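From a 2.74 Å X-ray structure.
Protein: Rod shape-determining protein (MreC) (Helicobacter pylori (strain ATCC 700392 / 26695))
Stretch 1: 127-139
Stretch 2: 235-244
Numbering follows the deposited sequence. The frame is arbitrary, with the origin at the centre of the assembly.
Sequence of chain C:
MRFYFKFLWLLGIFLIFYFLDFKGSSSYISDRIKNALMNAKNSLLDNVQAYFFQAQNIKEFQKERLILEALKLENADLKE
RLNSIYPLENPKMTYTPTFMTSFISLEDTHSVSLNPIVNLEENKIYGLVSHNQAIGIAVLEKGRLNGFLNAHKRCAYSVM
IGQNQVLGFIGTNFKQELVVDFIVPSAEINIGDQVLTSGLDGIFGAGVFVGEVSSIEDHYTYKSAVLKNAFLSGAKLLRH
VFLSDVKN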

ATOM      1  N   GLY C 127       0.371  21.770  23.449  1.00 28.52           N
ATOM      2  CA  GLY C 127      -0.798  22.123  22.644  1.00 27.72           C
ATOM      3  C   GLY C 127      -1.423  23.395  23.174  1.00 26.61           C
ATOM      4  O   GLY C 127      -1.344  23.683  24.362  1.00 25.83           O
ATOM      5  N   LEU C 128      -2.030  24.165  22.276  1.00 26.08           N
ATOM      6  CA  LEU C 128      -2.795  25.364  22.629  1.00 25.82           C
ATOM      7  C   LEU C 128      -4.280  25.194  22.309  1.00 26.78           C
ATOM      8  O   LEU C 128      -4.653  24.778  21.218  1.00 25.63           O
ATOM      9  N   VAL C 129      -5.118  25.534  23.283  1.00 29.00           N
ATOM     10  CA  VAL C 129      -6.562  25.379  23.199  1.00 30.43           C
ATOM     11  C   VAL C 129      -7.202  26.702  23.586  1.00 31.63           C
ATOM     12  O   VAL C 129      -6.739  27.347  24.522  1.00 32.14           O
ATOM     13  N   SER C 130      -8.260  27.101  22.872  1.00 32.83           N
ATOM     14  CA  SER C 130      -9.030  28.265  23.274  1.00 34.15           C
ATOM     15  C   SER C 130     -10.482  27.939  23.594  1.00 36.61           C
ATOM     16  O   SER C 130     -10.801  27.573  24.735  1.00 44.84           O
ATOM     17  N   HIS C 131     -11.381  28.100  22.649  1.00 35.84           N
ATOM     18  CA  HIS C 131     -12.793  27.950  23.000  1.00 36.00           C
ATOM     19  C   HIS C 131     -13.156  26.516  22.727  1.00 34.56           C
ATOM     20  O   HIS C 131     -13.868  26.219  21.779  1.00 33.76           O
ATOM     21  N   ASN C 132     -12.618  25.636  23.567  1.00 34.90           N
ATOM     22  CA  ASN C 132     -12.705  24.189  23.394  1.00 34.98           C
ATOM     23  C   ASN C 132     -12.300  23.709  22.015  1.00 32.33           C
ATOM     24  O   ASN C 132     -12.921  22.795  21.461  1.00 30.71           O
ATOM     25  N   GLN C 133     -11.232  24.323  21.505  1.00 31.14           N
ATOM     26  CA  GLN C 133     -10.731  24.077  20.153  1.00 30.95           C
ATOM     27  C   GLN C 133      -9.187  24.113  20.120  1.00 28.37           C
ATOM     28  O   GLN C 133      -8.574  24.826  20.885  1.00 27.90           O
ATOM     29  N   ALA C 134      -8.567  23.340  19.225  1.00 25.82           N
ATOM     30  CA  ALA C 134      -7.129  23.421  19.011  1.00 24.46           C
ATOM     31  C   ALA C 134      -6.794  24.610  18.113  1.00 25.63           C
ATOM     32  O   ALA C 134      -7.295  24.696  16.957  1.00 30.46           O
ATOM     33  N   ILE C 135      -5.958  25.519  18.621  1.00 24.59           N
ATOM     34  CA  ILE C 135      -5.474  26.688  17.845  1.00 24.47           C
ATOM     35  C   ILE C 135      -4.033  26.570  17.375  1.00 24.93           C
ATOM     36  O   ILE C 135      -3.635  27.276  16.462  1.00 28.37           O
ATOM     37  N   GLY C 136      -3.242  25.699  17.987  1.00 24.15           N
ATOM     38  CA  GLY C 136      -1.831  25.535  17.576  1.00 23.62           C
ATOM     39  C   GLY C 136      -0.987  24.897  18.659  1.00 22.66           C
ATOM     40  O   GLY C 136      -1.499  24.188  19.507  1.00 22.75           O
ATOM     41  N   ILE C 137       0.308  25.123  18.611  1.00 22.28           N
ATOM     42  CA  ILE C 137       1.211  24.537  19.584  1.00 22.89           C
ATOM     43  C   ILE C 137       2.134  25.582  20.160  1.00 22.74           C
ATOM     44  O   ILE C 137       2.200  26.698  19.666  1.00 21.76           O
ATOM     45  N   ALA C 138       2.871  25.198  21.189  1.00 23.05           N
ATOM     46  CA  ALA C 138       3.741  26.130  21.902  1.00 24.28           C
ATOM     47  C   ALA C 138       5.030  25.453  22.309  1.00 24.48           C
ATOM     48  O   ALA C 138       5.000  24.339  22.814  1.00 23.91           O
ATOM     49  N   VAL C 139       6.142  26.136  22.111  1.00 26.22           N
ATOM     50  CA  VAL C 139       7.443  25.595  22.529  1.00 28.03           C
ATOM     51  C   VAL C 139       8.253  26.610  23.316  1.00 27.96           C
ATOM     52  O   VAL C 139       8.308  27.792  22.955  1.00 28.51           O
ATOM     53  N   ALA C 235      -9.804  36.550  16.036  1.00 33.20           N
ATOM     54  CA  ALA C 235      -9.243  37.189  17.216  1.00 33.25           C
ATOM     55  C   ALA C 235      -9.890  36.803  18.539  1.00 33.84           C
ATOM     56  O   ALA C 235      -9.279  36.994  19.597  1.00 33.67           O
ATOM     57  N   LYS C 236     -11.109  36.271  18.494  1.00 35.10           N
ATOM     58  CA  LYS C 236     -11.795  35.922  19.725  1.00 36.18           C
ATOM     59  C   LYS C 236     -11.071  34.818  20.474  1.00 34.16           C
ATOM     60  O   LYS C 236     -11.028  34.856  21.687  1.00 34.52           O
ATOM     61  N   LEU C 237     -10.478  33.880  19.734  1.00 32.37           N
ATOM     62  CA  LEU C 237      -9.834  32.697  20.312  1.00 30.39           C
ATOM     63  C   LEU C 237      -8.365  32.876  20.662  1.00 28.50           C
ATOM     64  O   LEU C 237      -7.710  31.896  21.012  1.00 27.68           O
ATOM     65  N   LEU C 238      -7.824  34.086  20.528  1.00 28.13           N
ATOM     66  CA  LEU C 238      -6.461  34.328  20.964  1.00 27.83           C
ATOM     67  C   LEU C 238      -6.451  34.825  22.401  1.00 30.63           C
ATOM     68  O   LEU C 238      -5.403  34.918  23.037  1.00 28.89           O
ATOM     69  N   ARG C 239      -7.636  35.117  22.934  1.00 35.83           N
ATOM     70  CA  ARG C 239      -7.789  35.306  24.377  1.00 40.85           C
ATOM     71  C   ARG C 239      -8.448  34.078  24.986  1.00 38.79           C
ATOM     72  O   ARG C 239      -9.084  33.294  24.291  1.00 35.50           O
ATOM     73  N   HIS C 240      -8.262  33.914  26.294  1.00 38.26           N
ATOM     74  CA  HIS C 240      -8.759  32.755  27.046  1.00 36.72           C
ATOM     75  C   HIS C 240      -8.077  31.449  26.638  1.00 33.84           C
ATOM     76  O   HIS C 240      -8.759  30.457  26.377  1.00 31.36           O
ATOM     77  N   VAL C 241      -6.741  31.469  26.597  1.00 32.92           N
ATOM     78  CA  VAL C 241      -5.955  30.382  26.030  1.00 31.39           C
ATOM     79  C   VAL C 241      -5.336  29.518  27.112  1.00 31.00           C
ATOM     80  O   VAL C 241      -4.802  30.039  28.086  1.00 31.30           O
ATOM     81  N   PHE C 242      -5.419  28.200  26.916  1.00 30.00           N
ATOM     82  CA  PHE C 242      -4.878  27.216  27.846  1.00 30.57           C
ATOM     83  C   PHE C 242      -3.780  26.375  27.180  1.00 29.33           C
ATOM     84  O   PHE C 242      -3.912  25.961  26.037  1.00 28.98           O
ATOM     85  N   LEU C 243      -2.723  26.090  27.924  1.00 28.63           N
ATOM     86  CA  LEU C 243      -1.621  25.258  27.451  1.00 27.81           C
ATOM     87  C   LEU C 243      -1.861  23.817  27.809  1.00 27.16           C
ATOM     88  O   LEU C 243      -2.183  23.493  28.957  1.00 29.50           O
ATOM     89  N   SER C 244      -1.671  22.924  26.850  1.00 26.41           N
ATOM     90  CA  SER C 244      -1.922  21.498  27.077  1.00 26.52           C
ATOM     91  C   SER C 244      -0.658  20.721  27.385  1.00 26.40           C
ATOM     92  O   SER C 244       0.147  20.505  26.495  1.00 26.47           O
TER

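The most distinctive feature of this contact is a buried serine that ties the end of one strand to the turn preceding another. Ser 130, in the t rotamer (chi1 -166°), points its CA-to-CB bond toward the second stretch, and its OG donates a hydrogen bond to the backbone O of Leu 237 (2.9 Å). The same OG accepts a hydrogen bond from ND1 of His 131 (3.0 Å), so the hydroxyl links the imidazole to the carbonyl of the 3-10 segment.

His 131 (m, chi2 49°) has its CA-to-CB bond sideways to the second stretch, but its ring comes nearer. Leu 237 (m, p) lies against one face of that ring, with CD1 4.0 Å from the ring centroid and 22° off the normal, a CH-pi contact. The O of Arg 239 lies at the ring edge, near its plane, 3.8 Å from His 131 CE1. The CA-to-CB bond of His 240 (m, chi2 -59°) points toward the first stretch, bringing CB to 4.2 Å from CE1 of His 131. Leu 237 is the most extensively covered residue of the contact, giving up 104 Å² to the first stretch; besides meeting the imidazole, it places CD2 4.2 Å from CG2 of Ile 135.

Beyond the turn, residues 127-129 pair antiparallel with the strand of the second stretch, and the alternation of the strands sorts the side chains onto two faces. Val 129 N donates to Phe 242 O (3.0 Å) and Phe 242 N to Val 129 O (2.9 Å); Ser 244 N to Gly 127 O is short at 2.6 Å, whereas the return bond from Gly 127 N to Ser 244 O is weak at 3.3 Å.

On the face bearing Leu 128 and Leu 243, the packing is apolar. Leu 128 (m, t) brings CD2 to 3.8 Å from CD1 of Leu 243 (t, p) and to 3.9 Å from CG1 of Val 241 (t). Ala 138, which points toward the second stretch from the neighbouring strand, sets its CB 3.7 Å from Leu 243 CD1. Ile 135 (p, t) also points in, its CD1 lying 4.1 Å from Val 241 CG1 and 4.2 Å from CD2 of Leu 238, thereby joining the strand packing to the turn.

The other face carries Val 129 (t) and Phe 242 (m, chi2 -91°), together with Ser 244 (t), whose OG is hydrogen-bonded elsewhere in the structure. Opposite Ser 244, Gly 127 has no side chain; an ideal CB there would lie 3.3 Å from Ser 244 CB, a tight fit.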

ATOM      1  CB  LEU C 128      -2.255  26.599  21.910  1.00 25.17           C
ATOM      2  CG  LEU C 128      -0.849  27.098  22.335  1.00 24.57           C
ATOM      3  CD1 LEU C 128      -0.419  28.283  21.488  1.00 24.03           C
ATOM      4  CD2 LEU C 128      -0.879  27.462  23.812  1.00 24.48           C
ATOM      5  CB  VAL C 129      -7.029  24.279  24.189  1.00 31.11           C
ATOM      6  CG1 VAL C 129      -8.540  24.125  24.194  1.00 31.96           C
ATOM      7  CG2 VAL C 129      -6.400  22.958  23.816  1.00 30.95           C
ATOM      8  CB  SER C 130      -8.892  29.442  22.320  1.00 32.38           C
ATOM      9  OG  SER C 130      -9.406  30.624  22.932  1.00 33.64           O
ATOM     10  CB  HIS C 131     -13.660  28.929  22.216  1.00 38.13           C
ATOM     11  CG  HIS C 131     -13.568  30.337  22.710  1.00 40.68           C
ATOM     12  ND1 HIS C 131     -12.367  30.971  22.953  1.00 40.87           N
ATOM     13  CD2 HIS C 131     -14.537  31.242  22.997  1.00 43.33           C
ATOM     14  CE1 HIS C 131     -12.603  32.199  23.387  1.00 42.15           C
ATOM     15  NE2 HIS C 131     -13.912  32.390  23.423  1.00 42.68           N
ATOM     16  CB  ASN C 132     -14.097  23.715  23.750  1.00 38.75           C
ATOM     17  CG  ASN C 132     -14.222  23.381  25.212  1.00 42.30           C
ATOM     18  OD1 ASN C 132     -13.378  22.627  25.747  1.00 43.89           O
ATOM     19  ND2 ASN C 132     -15.284  23.900  25.868  1.00 42.56           N
ATOM     20  CB  GLN C 133     -11.337  25.105  19.170  1.00 32.56           C
ATOM     21  CG  GLN C 133     -11.012  24.870  17.712  1.00 34.57           C
ATOM     22  CD  GLN C 133     -11.781  25.792  16.758  1.00 38.88           C
ATOM     23  OE1 GLN C 133     -11.576  25.739  15.521  1.00 43.49           O
ATOM     24  NE2 GLN C 133     -12.704  26.595  17.307  1.00 39.37           N
ATOM     25  CB  ALA C 134      -6.618  22.131  18.404  1.00 23.25           C
ATOM     26  CB  ILE C 135      -5.625  28.029  18.606  1.00 24.13           C
ATOM     27  CG1 ILE C 135      -4.758  28.058  19.887  1.00 24.68           C
ATOM     28  CG2 ILE C 135      -7.082  28.260  18.948  1.00 24.37           C
ATOM     29  CD1 ILE C 135      -4.698  29.424  20.556  1.00 24.52           C
ATOM     30  CB  ILE C 137       2.091  23.425  18.966  1.00 24.14           C
ATOM     31  CG1 ILE C 137       3.061  24.019  17.933  1.00 24.55           C
ATOM     32  CG2 ILE C 137       1.218  22.351  18.321  1.00 23.96           C
ATOM     33  CD1 ILE C 137       3.981  23.011  17.296  1.00 24.53           C
ATOM     34  CB  ALA C 138       3.023  26.686  23.135  1.00 24.47           C
ATOM     35  CB  VAL C 139       8.314  25.168  21.329  1.00 28.63           C
ATOM     36  CG1 VAL C 139       9.448  24.276  21.818  1.00 29.90           C
ATOM     37  CG2 VAL C 139       7.477  24.460  20.274  1.00 28.19           C
ATOM     38  CB  ALA C 235      -9.282  38.697  17.063  1.00 33.70           C
ATOM     39  CB  LYS C 236     -13.250  35.554  19.468  1.00 37.96           C
ATOM     40  CG  LYS C 236     -14.198  36.714  19.729  1.00 41.75           C
ATOM     41  CD  LYS C 236     -15.593  36.458  19.161  1.00 44.65           C
ATOM     42  CE  LYS C 236     -16.642  37.432  19.700  1.00 47.90           C
ATOM     43  NZ  LYS C 236     -17.995  36.800  19.722  1.00 49.14           N
ATOM     44  CB  LEU C 237      -9.986  31.494  19.361  1.00 30.69           C
ATOM     45  CG  LEU C 237     -11.269  30.662  19.546  1.00 31.68           C
ATOM     46  CD1 LEU C 237     -12.513  31.423  19.137  1.00 33.26           C
ATOM     47  CD2 LEU C 237     -11.178  29.352  18.776  1.00 31.34           C
ATOM     48  CB  LEU C 238      -5.719  35.221  19.972  1.00 28.51           C
ATOM     49  CG  LEU C 238      -5.178  34.448  18.752  1.00 27.58           C
ATOM     50  CD1 LEU C 238      -4.516  35.360  17.726  1.00 28.49           C
ATOM     51  CD2 LEU C 238      -4.188  33.353  19.141  1.00 26.61           C
ATOM     52  CB  ARG C 239      -8.559  36.586  24.685  1.00 48.76           C
ATOM     53  CG  ARG C 239      -7.721  37.826  24.349  1.00 57.36           C
ATOM     54  CD  ARG C 239      -8.363  39.145  24.718  1.00 67.46           C
ATOM     55  NE  ARG C 239      -9.780  39.239  24.322  1.00 76.39           N
ATOM     56  CZ  ARG C 239     -10.243  39.693  23.153  1.00 75.26           C
ATOM     57  NH1 ARG C 239      -9.422  40.092  22.191  1.00 69.97           N
ATOM     58  NH2 ARG C 239     -11.554  39.733  22.950  1.00 80.93           N
ATOM     59  CB  HIS C 240     -10.277  32.617  26.917  1.00 37.14           C
ATOM     60  CG  HIS C 240     -11.042  33.788  27.453  1.00 39.48           C
ATOM     61  ND1 HIS C 240     -10.947  34.205  28.768  1.00 40.50           N
ATOM     62  CD2 HIS C 240     -11.944  34.610  26.860  1.00 40.26           C
ATOM     63  CE1 HIS C 240     -11.733  35.252  28.953  1.00 41.01           C
ATOM     64  NE2 HIS C 240     -12.351  35.515  27.814  1.00 41.21           N
ATOM     65  CB  VAL C 241      -4.840  30.904  25.115  1.00 30.94           C
ATOM     66  CG1 VAL C 241      -3.966  29.759  24.607  1.00 30.08           C
ATOM     67  CG2 VAL C 241      -5.432  31.694  23.955  1.00 30.94           C
ATOM     68  CB  PHE C 242      -6.005  26.297  28.320  1.00 30.74           C
ATOM     69  CG  PHE C 242      -7.020  26.977  29.186  1.00 31.93           C
ATOM     70  CD1 PHE C 242      -6.872  26.989  30.559  1.00 33.58           C
ATOM     71  CD2 PHE C 242      -8.140  27.560  28.642  1.00 32.88           C
ATOM     72  CE1 PHE C 242      -7.808  27.604  31.371  1.00 34.52           C
ATOM     73  CE2 PHE C 242      -9.088  28.186  29.448  1.00 33.80           C
ATOM     74  CZ  PHE C 242      -8.919  28.206  30.814  1.00 34.58           C
ATOM     75  CB  LEU C 243      -0.321  25.708  28.110  1.00 29.15           C
ATOM     76  CG  LEU C 243       0.977  25.110  27.582  1.00 29.64           C
ATOM     77  CD1 LEU C 243       1.409  25.769  26.286  1.00 29.46           C
ATOM     78  CD2 LEU C 243       2.082  25.384  28.594  1.00 31.59           C
ATOM     79  CB  SER C 244      -2.585  20.884  25.856  1.00 26.23           C
ATOM     80  OG  SER C 244      -2.609  19.479  26.006  1.00 27.07           O
TER